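Local structure of putative adhesin (Komagataella phaffii, 5FX8) at residues I181-T189 against V263-V273; A1-V9 against D37-V48. The protein is the N-terminal part of a putative yeast cell-surface adhesin that may take part in cell-cell interaction. One frame throughout, in Å; residues are numbered along the deposited sequence.

Overall arrangement
From the N terminus, contact 2 closes first: segment 1-9 meets segment 37-48 around the 27 intervening residues, which include strand 25-31, the hydrogen-bonded neighbour of strand 4-11. It ties strand 4-11 to strand 45-49, both in the first cohesin-like domain. Contact 1 follows in the second cohesin-like domain, where segments 181-189 and 263-273 enclose 73 residues that also hold the disulfide Cys192-Cys242. It joins the two five-stranded sheets of that domain where the chain passes from one to the other. The contacts lie in series, neither nested nor crossed, on opposite sides of the chain's centre; their centres are about 41 Å apart and their nearest atoms about 24 Å.

Contact 1: I181-T189 against V263-V273; sequences ISTVQTPGT and VSFLSNLADDV
Thr183 lies against the phenyl ring of Phe265 at the middle of a sheet-to-sheet interface in the second cohesin-like domain. Strands 181-186 and 263-268 belong to opposite sheets of a beta-sandwich; their axes run nearly parallel, 16° apart, at 10.1 Å. Phe265 takes the crowded position, CG between the backbone N and carbonyl carbon (chi1 42°), and its ring end rises toward Thr183. Phe265 CZ lies 3.3 Å from Thr183 OG1 and Phe265 CE2 3.6 Å from Thr183 CG2, the methyl that stands anti to the threonine's N. Trp165 and Phe190 also meet this ring. Toward the start of both segments, Ile181 and Val263 slide past each other, CD1 of Ile181 reaching CG2 of Val263 at 4.2 Å. At the far end, past a cis peptide bond, CG of the Pro187 ring packs on Val273 CG1 (3.8 Å). A type I turn from Ala270 brings that valine back, and Arg305 NH1 bonds the carbonyls of both turn ends. Gly188 lays its CA 3.7 Å from Leu269 CD2 as the chain changes sheets. Thr189 then joins Asn268 as an antiparallel hydrogen-bonded pair: Thr189 N gives a nearly straight bond (168°) to Asn268 O, and Asn268 N returns one to Thr189 O. Side-chain packing at Ile181, Thr183 and Pro187 thus joins the sheets, while two backbone bonds align Thr189 with Asn268 where the chain enters the second sheet.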
loop_
_atom_site.group_PDB
_atom_site.type_symbol
_atom_site.label_atom_id
_atom_site.label_comp_id
_atom_site.label_asym_id
_atom_site.label_seq_id
_atom_site.Cartn_x
_atom_site.Cartn_y
_atom_site.Cartn_z
ATOM N N ILE C 181 13.078 -29.226 -20.308
ATOM C CA ILE C 181 14.041 -30.220 -20.762
ATOM C C ILE C 181 13.387 -31.593 -20.760
ATOM O O ILE C 181 12.689 -31.955 -19.810
ATOM C CB ILE C 181 15.299 -30.210 -19.868
ATOM C CG1 ILE C 181 16.013 -28.874 -19.975
ATOM C CG2 ILE C 181 16.249 -31.278 -20.273
ATOM C CD1 ILE C 181 16.792 -28.545 -18.769
ATOM N N SER C 182 13.608 -32.361 -21.819
ATOM C CA SER C 182 13.275 -33.779 -21.813
ATOM C C SER C 182 14.358 -34.564 -22.543
ATOM O O SER C 182 14.870 -34.113 -23.567
ATOM C CB SER C 182 11.932 -34.032 -22.464
ATOM O OG SER C 182 12.003 -33.631 -23.809
ATOM N N THR C 183 14.701 -35.735 -22.008
ATOM C CA THR C 183 15.682 -36.644 -22.585
ATOM C C THR C 183 15.026 -37.988 -22.844
ATOM O O THR C 183 14.272 -38.474 -22.006
ATOM C CB THR C 183 16.869 -36.879 -21.635
ATOM O OG1 THR C 183 17.201 -35.669 -20.961
ATOM C CG2 THR C 183 18.098 -37.337 -22.394
ATOM N N VAL C 184 15.323 -38.597 -23.992
ATOM C CA VAL C 184 15.023 -40.003 -24.232
ATOM C C VAL C 184 16.290 -40.714 -24.695
ATOM O O VAL C 184 17.079 -40.164 -25.468
ATOM C CB VAL C 184 13.885 -40.171 -25.253
ATOM C CG1 VAL C 184 12.790 -39.306 -24.917
ATOM C CG2 VAL C 184 14.326 -39.874 -26.616
ATOM N N GLN C 185 16.494 -41.935 -24.219
ATOM C CA GLN C 185 17.685 -42.666 -24.605
ATOM C C GLN C 185 17.431 -44.173 -24.573
ATOM O O GLN C 185 16.644 -44.663 -23.762
ATOM C CB GLN C 185 18.851 -42.286 -23.699
ATOM C CG GLN C 185 19.458 -43.437 -23.015
ATOM C CD GLN C 185 20.722 -43.106 -22.309
ATOM O OE1 GLN C 185 21.362 -43.986 -21.753
ATOM N NE2 GLN C 185 21.102 -41.842 -22.316
ATOM N N THR C 186 18.080 -44.894 -25.487
ATOM C CA THR C 186 18.106 -46.357 -25.474
ATOM C C THR C 186 19.539 -46.753 -25.697
ATOM O O THR C 186 20.201 -46.163 -26.534
ATOM C CB THR C 186 17.236 -47.000 -26.581
ATOM O OG1 THR C 186 17.754 -46.622 -27.859
ATOM C CG2 THR C 186 15.822 -46.545 -26.489
ATOM N N PRO C 187 20.021 -47.775 -24.986
ATOM C CA PRO C 187 19.322 -48.639 -24.045
ATOM C C PRO C 187 19.530 -48.322 -22.573
ATOM O O PRO C 187 19.137 -49.153 -21.755
ATOM C CB PRO C 187 19.945 -49.986 -24.333
ATOM C CG PRO C 187 21.362 -49.631 -24.547
ATOM C CD PRO C 187 21.334 -48.344 -25.328
ATOM N N GLY C 188 20.132 -47.199 -22.224
ATOM C CA GLY C 188 20.487 -46.973 -20.833
ATOM C C GLY C 188 19.291 -46.943 -19.892
ATOM O O GLY C 188 18.124 -46.928 -20.286
ATOM N N THR C 189 19.612 -46.936 -18.601
ATOM C CA THR C 189 18.629 -46.822 -17.529
ATOM C C THR C 189 19.006 -45.659 -16.627
ATOM O O THR C 189 20.047 -45.704 -15.966
ATOM C CB THR C 189 18.535 -48.113 -16.709
ATOM O OG1 THR C 189 17.825 -49.105 -17.455
ATOM C CG2 THR C 189 17.783 -47.862 -15.427
ATOM N N VAL C 263 22.561 -29.034 -15.966
ATOM C CA VAL C 263 21.817 -30.161 -15.438
ATOM C C VAL C 263 22.596 -31.437 -15.711
ATOM O O VAL C 263 23.054 -31.666 -16.830
ATOM C CB VAL C 263 20.411 -30.228 -16.045
ATOM C CG1 VAL C 263 19.649 -31.370 -15.424
ATOM C CG2 VAL C 263 19.697 -28.949 -15.793
ATOM N N SER C 264 22.742 -32.270 -14.696
ATOM C CA SER C 264 23.483 -33.513 -14.806
ATOM C C SER C 264 22.544 -34.675 -14.537
ATOM O O SER C 264 21.877 -34.694 -13.506
ATOM C CB SER C 264 24.646 -33.518 -13.821
ATOM O OG SER C 264 25.274 -34.772 -13.758
ATOM N N PHE C 265 22.488 -35.648 -15.444
ATOM C CA PHE C 265 21.758 -36.877 -15.156
ATOM C C PHE C 265 22.566 -38.105 -15.550
ATOM O O PHE C 265 23.064 -38.207 -16.670
ATOM C CB PHE C 265 20.372 -36.907 -15.817
ATOM C CG PHE C 265 20.343 -36.398 -17.205
ATOM C CD1 PHE C 265 20.342 -35.045 -17.455
ATOM C CD2 PHE C 265 20.267 -37.276 -18.267
ATOM C CE1 PHE C 265 20.303 -34.572 -18.736
ATOM C CE2 PHE C 265 20.215 -36.818 -19.563
ATOM C CZ PHE C 265 20.233 -35.465 -19.800
ATOM N N LEU C 266 22.672 -39.036 -14.619
ATOM C CA LEU C 266 23.455 -40.239 -14.805
ATOM C C LEU C 266 22.628 -41.293 -15.512
ATOM O O LEU C 266 21.425 -41.429 -15.290
ATOM C CB LEU C 266 23.926 -40.774 -13.455
ATOM C CG LEU C 266 24.932 -41.917 -13.355
ATOM C CD1 LEU C 266 26.210 -41.482 -13.984
ATOM C CD2 LEU C 266 25.185 -42.270 -11.909
ATOM N N SER C 267 23.295 -42.054 -16.363
ATOM C CA SER C 267 22.695 -43.195 -17.033
ATOM C C SER C 267 23.612 -44.398 -16.847
ATOM O O SER C 267 24.737 -44.410 -17.349
ATOM C CB SER C 267 22.465 -42.892 -18.506
ATOM O OG SER C 267 21.776 -43.947 -19.135
ATOM N N ASN C 268 23.140 -45.397 -16.110
ATOM C CA ASN C 268 23.853 -46.660 -15.987
ATOM C C ASN C 268 23.641 -47.524 -17.227
ATOM O O ASN C 268 22.538 -47.597 -17.769
ATOM C CB ASN C 268 23.392 -47.391 -14.733
ATOM C CG ASN C 268 23.835 -46.692 -13.471
ATOM O OD1 ASN C 268 25.013 -46.390 -13.312
ATOM N ND2 ASN C 268 22.896 -46.404 -12.576
ATOM N N LEU C 269 24.715 -48.168 -17.687
ATOM C CA LEU C 269 24.681 -48.992 -18.890
ATOM C C LEU C 269 25.045 -50.440 -18.576
ATOM O O LEU C 269 25.822 -50.720 -17.661
ATOM C CB LEU C 269 25.647 -48.453 -19.944
ATOM C CG LEU C 269 25.438 -46.988 -20.308
ATOM C CD1 LEU C 269 26.603 -46.453 -21.123
ATOM C CD2 LEU C 269 24.138 -46.823 -21.068
ATOM N N ALA C 270 24.486 -51.362 -19.350
ATOM C CA ALA C 270 24.969 -52.733 -19.302
ATOM C C ALA C 270 26.396 -52.787 -19.809
ATOM O O ALA C 270 26.816 -51.970 -20.627
ATOM C CB ALA C 270 24.094 -53.654 -20.147
ATOM N N ASP C 271 27.148 -53.771 -19.328
ATOM C CA ASP C 271 28.542 -53.862 -19.740
ATOM C C ASP C 271 28.706 -54.188 -21.215
ATOM O O ASP C 271 29.765 -53.911 -21.769
ATOM C CB ASP C 271 29.282 -54.892 -18.899
ATOM C CG ASP C 271 29.690 -54.349 -17.553
ATOM O OD1 ASP C 271 29.724 -53.107 -17.397
ATOM O OD2 ASP C 271 29.995 -55.162 -16.656
ATOM N N ASP C 272 27.688 -54.749 -21.865
ATOM C CA ASP C 272 27.759 -55.099 -23.277
ATOM C C ASP C 272 27.261 -53.988 -24.188
ATOM O O ASP C 272 26.945 -54.252 -25.355
ATOM C CB ASP C 272 26.967 -56.374 -23.552
ATOM C CG ASP C 272 25.474 -56.176 -23.419
ATOM O OD1 ASP C 272 24.951 -56.336 -22.298
ATOM O OD2 ASP C 272 24.814 -55.881 -24.437
ATOM N N VAL C 273 27.161 -52.764 -23.682
ATOM C CA VAL C 273 26.709 -51.624 -24.466
ATOM C C VAL C 273 27.939 -50.870 -24.925
ATOM O O VAL C 273 28.836 -50.597 -24.122
ATOM C CB VAL C 273 25.782 -50.708 -23.648
ATOM C CG1 VAL C 273 25.131 -49.664 -24.538
ATOM C CG2 VAL C 273 24.731 -51.516 -22.968
#

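Contact 2: A1-V9 against D37-V48; sequences AFPISDITV and DETIAGDATIEV
Ala1 and Ile46 begin the contact, the carbonyl O of Ala1 lying 4.3 Å from Ile46 CG2; the amino group of Ala1 is hydrogen-bonded to Asp135. Phe2 swings its ring out toward the loop at 37-39, CG anti to the backbone N (chi1 179°). Pro3 CB sits over the centre of one face of that ring and Asp37 CB lies over the other, although the exact approach of Asp37 is doubtful in the model. Thr39, itself poorly ordered, brings CB to the ring edge, 4.1 Å from Phe2 CE1. Pro3 follows a cis peptide bond and lays its ring CD on Ile46 CD1 at 3.6 Å. From Ile4 on the segment is a strand, paired with strand 25-31, whereas strand 45-48 pairs with 89-94. The two strand axes pass 11.2 Å apart at 23°, consistent with the face-to-face layers of a beta-sandwich, as in cohesin-like domains. Into the gap Ile4 sends CD1, which meets Val48 CG2 tip to tip at 3.7 Å and also touches Ile46 CG2. Ile7, with Phe29 and Tyr138 beside it, slides past Val48, the CD1 of Ile7 3.8 Å from Val48 CG1.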
loop_
_atom_site.group_PDB
_atom_site.type_symbol
_atom_site.label_atom_id
_atom_site.label_comp_id
_atom_site.label_asym_id
_atom_site.label_seq_id
_atom_site.Cartn_x
_atom_site.Cartn_y
_atom_site.Cartn_z
ATOM N N ALA C 1 55.327 -42.787 -48.476
ATOM C CA ALA C 1 54.028 -42.835 -47.823
ATOM C C ALA C 1 53.022 -43.410 -48.786
ATOM O O ALA C 1 51.978 -43.886 -48.362
ATOM C CB ALA C 1 53.584 -41.442 -47.346
ATOM N N PHE C 2 53.333 -43.349 -50.078
ATOM C CA PHE C 2 52.480 -43.935 -51.107
ATOM C C PHE C 2 52.111 -45.362 -50.725
ATOM O O PHE C 2 52.954 -46.128 -50.273
ATOM C CB PHE C 2 53.178 -43.908 -52.462
ATOM C CG PHE C 2 52.380 -44.501 -53.573
ATOM C CD1 PHE C 2 52.388 -45.863 -53.812
ATOM C CD2 PHE C 2 51.636 -43.698 -54.394
ATOM C CE1 PHE C 2 51.647 -46.397 -54.824
ATOM C CE2 PHE C 2 50.907 -44.228 -55.421
ATOM C CZ PHE C 2 50.914 -45.573 -55.636
ATOM N N PRO C 3 50.848 -45.731 -50.914
ATOM C CA PRO C 3 49.778 -44.952 -51.529
ATOM C C PRO C 3 48.962 -44.053 -50.579
ATOM O O PRO C 3 47.823 -43.723 -50.885
ATOM C CB PRO C 3 48.896 -46.040 -52.114
ATOM C CG PRO C 3 49.037 -47.152 -51.141
ATOM C CD PRO C 3 50.444 -47.124 -50.679
ATOM N N ILE C 4 49.515 -43.637 -49.445
ATOM C CA ILE C 4 48.804 -42.661 -48.631
ATOM C C ILE C 4 48.914 -41.304 -49.303
ATOM O O ILE C 4 50.023 -40.808 -49.523
ATOM C CB ILE C 4 49.368 -42.611 -47.212
ATOM C CG1 ILE C 4 49.056 -43.901 -46.474
ATOM C CG2 ILE C 4 48.827 -41.401 -46.482
ATOM C CD1 ILE C 4 49.561 -43.901 -45.095
ATOM N N SER C 5 47.772 -40.697 -49.631
ATOM C CA SER C 5 47.754 -39.380 -50.264
ATOM C C SER C 5 47.471 -38.243 -49.299
ATOM O O SER C 5 47.752 -37.084 -49.627
ATOM C CB SER C 5 46.709 -39.328 -51.385
ATOM O OG SER C 5 45.433 -39.744 -50.940
ATOM N N ASP C 6 46.912 -38.545 -48.133
ATOM C CA ASP C 6 46.484 -37.521 -47.202
ATOM C C ASP C 6 46.137 -38.172 -45.877
ATOM O O ASP C 6 45.777 -39.351 -45.836
ATOM C CB ASP C 6 45.281 -36.758 -47.732
ATOM C CG ASP C 6 45.178 -35.426 -47.121
ATOM O OD1 ASP C 6 46.153 -35.056 -46.430
ATOM O OD2 ASP C 6 44.162 -34.751 -47.347
ATOM N N ILE C 7 46.270 -37.391 -44.805
ATOM C CA ILE C 7 45.838 -37.759 -43.462
ATOM C C ILE C 7 45.090 -36.559 -42.877
ATOM O O ILE C 7 45.674 -35.485 -42.691
ATOM C CB ILE C 7 47.016 -38.171 -42.558
ATOM C CG1 ILE C 7 47.777 -39.356 -43.147
ATOM C CG2 ILE C 7 46.532 -38.581 -41.198
ATOM C CD1 ILE C 7 49.023 -39.743 -42.366
ATOM N N THR C 8 43.796 -36.726 -42.610
ATOM C CA THR C 8 42.961 -35.627 -42.158
ATOM C C THR C 8 42.453 -35.890 -40.751
ATOM O O THR C 8 42.349 -37.035 -40.314
ATOM C CB THR C 8 41.782 -35.400 -43.102
ATOM O OG1 THR C 8 40.918 -36.541 -43.094
ATOM C CG2 THR C 8 42.294 -35.177 -44.495
ATOM N N VAL C 9 42.168 -34.811 -40.033
ATOM C CA VAL C 9 41.627 -34.882 -38.688
ATOM C C VAL C 9 40.499 -33.877 -38.579
ATOM O O VAL C 9 40.688 -32.691 -38.861
ATOM C CB VAL C 9 42.683 -34.596 -37.624
ATOM C CG1 VAL C 9 42.041 -34.722 -36.286
ATOM C CG2 VAL C 9 43.823 -35.552 -37.753
ATOM N N ASP C 37 53.089 -46.021 -59.358
ATOM C CA ASP C 37 53.834 -46.898 -58.472
ATOM C C ASP C 37 53.155 -48.262 -58.420
ATOM O O ASP C 37 51.976 -48.414 -58.739
ATOM C CB ASP C 37 53.922 -46.322 -57.060
ATOM C CG ASP C 37 54.874 -45.150 -56.941
ATOM O OD1 ASP C 37 54.771 -44.188 -57.734
ATOM O OD2 ASP C 37 55.715 -45.194 -56.019
ATOM N N GLU C 38 53.910 -49.266 -58.000
ATOM C CA GLU C 38 53.389 -50.624 -58.010
ATOM C C GLU C 38 52.817 -51.059 -56.670
ATOM O O GLU C 38 52.015 -51.994 -56.643
ATOM C CB GLU C 38 54.490 -51.599 -58.440
ATOM C CG GLU C 38 55.882 -51.268 -57.890
ATOM C CD GLU C 38 56.261 -52.097 -56.670
ATOM O OE1 GLU C 38 55.593 -53.120 -56.414
ATOM O OE2 GLU C 38 57.233 -51.729 -55.974
ATOM N N THR C 39 53.172 -50.367 -55.585
ATOM C CA THR C 39 52.975 -50.789 -54.198
ATOM C C THR C 39 53.231 -52.279 -53.993
ATOM O O THR C 39 52.443 -53.152 -54.377
ATOM C CB THR C 39 51.598 -50.375 -53.651
ATOM O OG1 THR C 39 51.544 -50.684 -52.257
ATOM C CG2 THR C 39 50.454 -51.066 -54.317
ATOM N N ILE C 40 54.343 -52.561 -53.322
ATOM C CA ILE C 40 54.918 -53.897 -53.252
ATOM C C ILE C 40 53.959 -54.857 -52.559
ATOM O O ILE C 40 54.317 -55.998 -52.275
ATOM C CB ILE C 40 56.289 -53.874 -52.536
ATOM C CG1 ILE C 40 56.288 -52.871 -51.377
ATOM C CG2 ILE C 40 57.434 -53.615 -53.524
ATOM C CD1 ILE C 40 57.487 -52.989 -50.469
ATOM N N ALA C 41 52.733 -54.423 -52.306
ATOM C CA ALA C 41 51.794 -55.204 -51.502
ATOM C C ALA C 41 51.512 -56.594 -52.132
ATOM O O ALA C 41 51.846 -56.731 -53.299
ATOM C CB ALA C 41 50.527 -54.398 -51.313
ATOM N N GLY C 42 50.961 -57.627 -51.452
ATOM C CA GLY C 42 50.576 -57.699 -50.043
ATOM C C GLY C 42 51.721 -57.471 -49.107
ATOM O O GLY C 42 52.119 -56.344 -48.975
ATOM N N ASP C 43 52.250 -58.498 -48.466
ATOM C CA ASP C 43 53.536 -58.478 -47.759
ATOM C C ASP C 43 54.058 -57.113 -47.250
ATOM O O ASP C 43 54.911 -57.059 -46.356
ATOM C CB ASP C 43 54.592 -59.197 -48.665
ATOM C CG ASP C 43 54.906 -58.466 -49.954
ATOM O OD1 ASP C 43 54.743 -57.214 -49.969
ATOM O OD2 ASP C 43 55.393 -59.172 -50.895
ATOM N N ALA C 44 53.562 -56.018 -47.827
ATOM C CA ALA C 44 54.076 -54.667 -47.650
ATOM C C ALA C 44 53.430 -53.973 -46.466
ATOM O O ALA C 44 52.243 -54.142 -46.190
ATOM C CB ALA C 44 53.833 -53.831 -48.908
ATOM N N THR C 45 54.222 -53.176 -45.777
ATOM C CA THR C 45 53.782 -52.510 -44.571
ATOM C C THR C 45 53.979 -51.015 -44.741
ATOM O O THR C 45 54.912 -50.574 -45.416
ATOM C CB THR C 45 54.548 -53.016 -43.371
ATOM O OG1 THR C 45 55.946 -52.871 -43.637
ATOM C CG2 THR C 45 54.225 -54.492 -43.118
ATOM N N ILE C 46 53.071 -50.249 -44.158
ATOM C CA ILE C 46 53.142 -48.803 -44.157
ATOM C C ILE C 46 53.030 -48.360 -42.713
ATOM O O ILE C 46 51.998 -48.586 -42.073
ATOM C CB ILE C 46 52.034 -48.167 -45.003
ATOM C CG1 ILE C 46 52.003 -48.806 -46.382
ATOM C CG2 ILE C 46 52.262 -46.688 -45.113
ATOM C CD1 ILE C 46 51.020 -48.198 -47.313
ATOM N N GLU C 47 54.085 -47.753 -42.198
ATOM C CA GLU C 47 54.130 -47.312 -40.817
ATOM C C GLU C 47 53.838 -45.820 -40.735
ATOM O O GLU C 47 54.482 -45.023 -41.424
ATOM C CB GLU C 47 55.484 -47.643 -40.213
ATOM C CG GLU C 47 55.684 -49.108 -40.083
ATOM C CD GLU C 47 56.830 -49.425 -39.179
ATOM O OE1 GLU C 47 57.774 -48.613 -39.140
ATOM O OE2 GLU C 47 56.777 -50.466 -38.490
ATOM N N VAL C 48 52.864 -45.448 -39.901
ATOM C CA VAL C 48 52.477 -44.055 -39.680
ATOM C C VAL C 48 52.454 -43.798 -38.186
ATOM O O VAL C 48 51.768 -44.502 -37.441
ATOM C CB VAL C 48 51.099 -43.692 -40.269
ATOM C CG1 VAL C 48 50.906 -42.205 -40.177
ATOM C CG2 VAL C 48 50.968 -44.105 -41.689
#